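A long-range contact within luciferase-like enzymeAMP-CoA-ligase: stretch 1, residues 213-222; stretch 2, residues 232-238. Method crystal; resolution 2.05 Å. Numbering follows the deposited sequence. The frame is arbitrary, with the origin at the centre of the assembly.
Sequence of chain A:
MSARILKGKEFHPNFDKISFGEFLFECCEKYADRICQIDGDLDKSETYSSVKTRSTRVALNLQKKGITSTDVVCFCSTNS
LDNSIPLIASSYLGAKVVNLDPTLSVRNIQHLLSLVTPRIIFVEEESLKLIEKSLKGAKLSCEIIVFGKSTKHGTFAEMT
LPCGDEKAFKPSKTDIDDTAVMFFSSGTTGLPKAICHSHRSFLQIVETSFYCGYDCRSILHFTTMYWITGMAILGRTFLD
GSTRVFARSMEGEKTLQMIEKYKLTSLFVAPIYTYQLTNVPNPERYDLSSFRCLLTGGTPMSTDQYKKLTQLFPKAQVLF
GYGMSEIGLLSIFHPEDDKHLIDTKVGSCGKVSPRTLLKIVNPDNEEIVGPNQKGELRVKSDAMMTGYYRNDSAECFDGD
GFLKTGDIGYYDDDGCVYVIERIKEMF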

# COMPACT_ATOMS: atom_id res chain seq x y z
N GLY A 213 5.15 -14.79 0.85
CA GLY A 213 4.58 -16.09 0.51
C GLY A 213 3.08 -16.22 0.64
O GLY A 213 2.54 -17.28 0.32
N TYR A 214 2.40 -15.18 1.10
CA TYR A 214 0.97 -15.27 1.32
C TYR A 214 0.16 -15.18 0.02
O TYR A 214 0.57 -14.56 -0.95
N ASP A 215 -1.01 -15.82 0.04
CA ASP A 215 -1.89 -15.95 -1.12
C ASP A 215 -2.60 -14.63 -1.42
O ASP A 215 -3.24 -14.07 -0.53
N CYS A 216 -2.48 -14.15 -2.66
CA CYS A 216 -3.11 -12.90 -3.12
C CYS A 216 -3.92 -13.07 -4.41
O CYS A 216 -4.27 -12.08 -5.05
N ARG A 217 -4.21 -14.31 -4.80
CA ARG A 217 -4.81 -14.57 -6.12
C ARG A 217 -6.12 -13.79 -6.32
O ARG A 217 -6.38 -13.26 -7.40
N SER A 218 -6.92 -13.71 -5.28
CA SER A 218 -8.09 -12.86 -5.27
C SER A 218 -8.21 -12.18 -3.89
O SER A 218 -8.69 -12.79 -2.92
N ILE A 219 -7.75 -10.93 -3.81
CA ILE A 219 -7.62 -10.23 -2.53
C ILE A 219 -8.58 -9.05 -2.42
O ILE A 219 -8.64 -8.20 -3.31
N LEU A 220 -9.34 -9.02 -1.32
CA LEU A 220 -10.27 -7.93 -1.01
C LEU A 220 -9.61 -6.96 -0.04
O LEU A 220 -8.90 -7.38 0.88
N HIS A 221 -9.84 -5.67 -0.25
CA HIS A 221 -9.45 -4.69 0.76
C HIS A 221 -10.39 -3.50 0.74
O HIS A 221 -11.16 -3.30 -0.20
N PHE A 222 -10.31 -2.71 1.80
CA PHE A 222 -11.18 -1.54 1.97
C PHE A 222 -10.40 -0.23 2.00
O PHE A 222 -10.99 0.82 1.76
N ALA A 232 0.40 -0.85 -2.02
CA ALA A 232 1.19 -2.08 -2.02
C ALA A 232 0.36 -3.28 -2.54
O ALA A 232 0.90 -4.15 -3.25
N ILE A 233 -0.93 -3.33 -2.20
CA ILE A 233 -1.79 -4.42 -2.69
C ILE A 233 -1.95 -4.31 -4.22
O ILE A 233 -1.81 -5.29 -4.93
N LEU A 234 -2.19 -3.10 -4.72
CA LEU A 234 -2.27 -2.91 -6.16
C LEU A 234 -1.00 -3.43 -6.86
O LEU A 234 -1.07 -4.25 -7.78
N GLY A 235 0.16 -2.96 -6.42
CA GLY A 235 1.44 -3.41 -6.97
C GLY A 235 1.61 -4.92 -6.93
O GLY A 235 2.03 -5.53 -7.92
N ARG A 236 1.27 -5.50 -5.79
CA ARG A 236 1.40 -6.94 -5.55
C ARG A 236 0.46 -7.78 -6.42
O ARG A 236 0.85 -8.85 -6.87
N THR A 237 -0.76 -7.31 -6.68
CA THR A 237 -1.68 -8.06 -7.53
C THR A 237 -1.28 -7.99 -9.00
O THR A 237 -1.43 -8.97 -9.74
N PHE A 238 -0.78 -6.83 -9.43
CA PHE A 238 -0.23 -6.69 -10.78
C PHE A 238 0.91 -7.69 -11.00
O PHE A 238 1.00 -8.31 -12.05

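Helix 232-238 runs back along strand 218-221 and the loop before it. Strand and helix are nearly antiparallel, with 170° between their N-to-C directions and axes 10.2 Å apart at closest approach, so the start of stretch 1 lies beside Arg236 and Thr237 and its end beside Ile233. The contact is modest, burying 334 Å² over both sides, and no direct hydrogen bond crosses it; apolar packing and two waters connect the segments.

Stretch 1 opens with Gly213, which leaves the preceding helix with a positive phi of 95°. At these backbone angles a CB would be jammed against the carbonyl oxygen of the residue before, which by itself calls for glycine. Tyr214 follows with a p rotamer at chi1. Its CA-to-CB bond points sideways, although the end of the side chain comes nearer to the helix, where Tyr214 OH ends 5.0 Å from Arg236 CG. The backbone of Tyr214 matters more: Tyr214 O lies 3.5 Å from Arg236 NH2, and water 1 joins the two residues, donating to Tyr214 O at 2.9 Å and accepting from Arg236 NE at 3.0 Å.

Asp215 points away from the helix and is engaged within its own stretch. Its chi1 is t, and the carboxylate receives Arg217, which also points away. Arg217 N donates to Asp215 OD1 at 3.1 Å and Arg217 NE to the same Asp215 OD1 at 3.0 Å, while Arg217 NH2 forms a salt bridge with Asp215 OD2 at 2.7 Å. This pair takes no part in the contact with the helix.

Between them, Cys216 turns toward the helix in an m rotamer and is buried. Its CB packs over one face of the Arg236 guanidinium, with Cys216 CB 3.5 Å from Arg236 NH2. Arg236 reaches this position with chi1 t, chi2 p and chi3 t, which carries its guanidinium to the loop. Water 2 completes the arrangement, accepting from Cys216 N at 3.1 Å and from Arg236 NH2 at 2.9 Å. The two waters thus let the buried arginine address the loop backbone at two points. Cys216 is also the residue in closest backbone register, with Cys216 CA 6.7 Å from Thr237 CA.

Along the strand, side chains alternate. Ser218 and Leu220, both t at chi1, point away, whereas Ile219 and His221 point toward the helix. Ile219, t at both chi angles, sets its CG2 against two helical residues one turn apart: Ile219 CG2 lies 3.4 Å from Thr237 CG2 and 3.8 Å from Ile233 CG2. Thr237, a p rotamer, points sideways yet offers its methyl to this contact. Ile233, m then t, is directed toward the strand and also meets His221, whose chi1 is p, with His221 CB 3.9 Å from Ile233 CD1. His221 NE2 is hydrogen-bonded elsewhere in the structure and ND1 to a residue flanking the stretches; the closest contact of His221 with the helix is apolar. Phe222 lies beyond reach of the helix.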

# COMPACT_ATOMS: atom_id res chain seq x y z
CB TYR A 214 0.48 -14.26 2.37
CG TYR A 214 0.78 -12.80 2.07
CD1 TYR A 214 -0.05 -12.06 1.25
CD2 TYR A 214 1.88 -12.17 2.64
CE1 TYR A 214 0.22 -10.73 0.98
CE2 TYR A 214 2.17 -10.85 2.37
CZ TYR A 214 1.33 -10.13 1.54
OH TYR A 214 1.59 -8.81 1.27
CB ASP A 215 -2.92 -17.06 -0.82
CG ASP A 215 -3.68 -17.52 -2.05
OD1 ASP A 215 -3.79 -16.77 -3.04
OD2 ASP A 215 -4.21 -18.65 -2.01
CB CYS A 216 -2.05 -11.83 -3.40
SG CYS A 216 -1.28 -11.07 -1.97
CB ARG A 217 -5.06 -16.06 -6.32
CG ARG A 217 -3.78 -16.88 -6.47
CD ARG A 217 -4.07 -18.37 -6.44
NE ARG A 217 -4.64 -18.76 -5.15
CZ ARG A 217 -5.26 -19.91 -4.91
NH1 ARG A 217 -5.39 -20.82 -5.87
NH2 ARG A 217 -5.74 -20.15 -3.70
CB SER A 218 -9.33 -13.67 -5.62
OG SER A 218 -10.40 -12.80 -5.93
CB ILE A 219 -6.16 -9.79 -2.26
CG1 ILE A 219 -6.07 -9.08 -0.89
CG2 ILE A 219 -5.63 -8.88 -3.36
CD1 ILE A 219 -4.66 -8.88 -0.38
CB LEU A 220 -11.56 -8.49 -0.40
CG LEU A 220 -12.62 -7.51 0.14
CD1 LEU A 220 -13.11 -6.56 -0.94
CD2 LEU A 220 -13.80 -8.27 0.72
CB HIS A 221 -8.01 -4.24 0.54
CG HIS A 221 -7.84 -3.33 -0.63
ND1 HIS A 221 -7.59 -1.98 -0.49
CD2 HIS A 221 -7.92 -3.56 -1.96
CE1 HIS A 221 -7.50 -1.42 -1.68
NE2 HIS A 221 -7.71 -2.36 -2.59
CB PHE A 222 -11.97 -1.69 3.28
CG PHE A 222 -12.76 -2.97 3.35
CD1 PHE A 222 -14.00 -3.07 2.74
CD2 PHE A 222 -12.25 -4.08 4.00
CE1 PHE A 222 -14.72 -4.25 2.79
CE2 PHE A 222 -12.97 -5.27 4.05
CZ PHE A 222 -14.21 -5.35 3.44
CB ALA A 232 1.78 -2.35 -0.65
CB ILE A 233 -3.16 -4.48 -1.97
CG1 ILE A 233 -2.97 -4.99 -0.54
CG2 ILE A 233 -4.13 -5.40 -2.69
CD1 ILE A 233 -4.16 -4.73 0.37
CB LEU A 234 -2.53 -1.44 -6.51
CG LEU A 234 -2.64 -1.08 -8.00
CD1 LEU A 234 -3.57 0.11 -8.23
CD2 LEU A 234 -1.28 -0.80 -8.64
CB ARG A 236 1.19 -7.25 -4.06
CG ARG A 236 1.06 -8.71 -3.69
CD ARG A 236 2.29 -9.53 -4.02
NE ARG A 236 2.05 -10.94 -3.70
CZ ARG A 236 1.37 -11.79 -4.47
NH1 ARG A 236 0.85 -11.42 -5.63
NH2 ARG A 236 1.20 -13.04 -4.06
CB THR A 237 -3.16 -7.62 -7.37
OG1 THR A 237 -3.30 -6.24 -7.68
CG2 THR A 237 -3.66 -7.90 -5.95
CB PHE A 238 0.27 -5.27 -11.03
CG PHE A 238 -0.75 -4.36 -11.64
CD1 PHE A 238 -1.84 -3.91 -10.90
CD2 PHE A 238 -0.61 -3.92 -12.95
CE1 PHE A 238 -2.77 -3.06 -11.46
CE2 PHE A 238 -1.55 -3.07 -13.52
CZ PHE A 238 -2.63 -2.64 -12.77
O HOH W 1 2.28 -12.16 -1.01
O HOH W 2 -0.86 -14.67 -5.25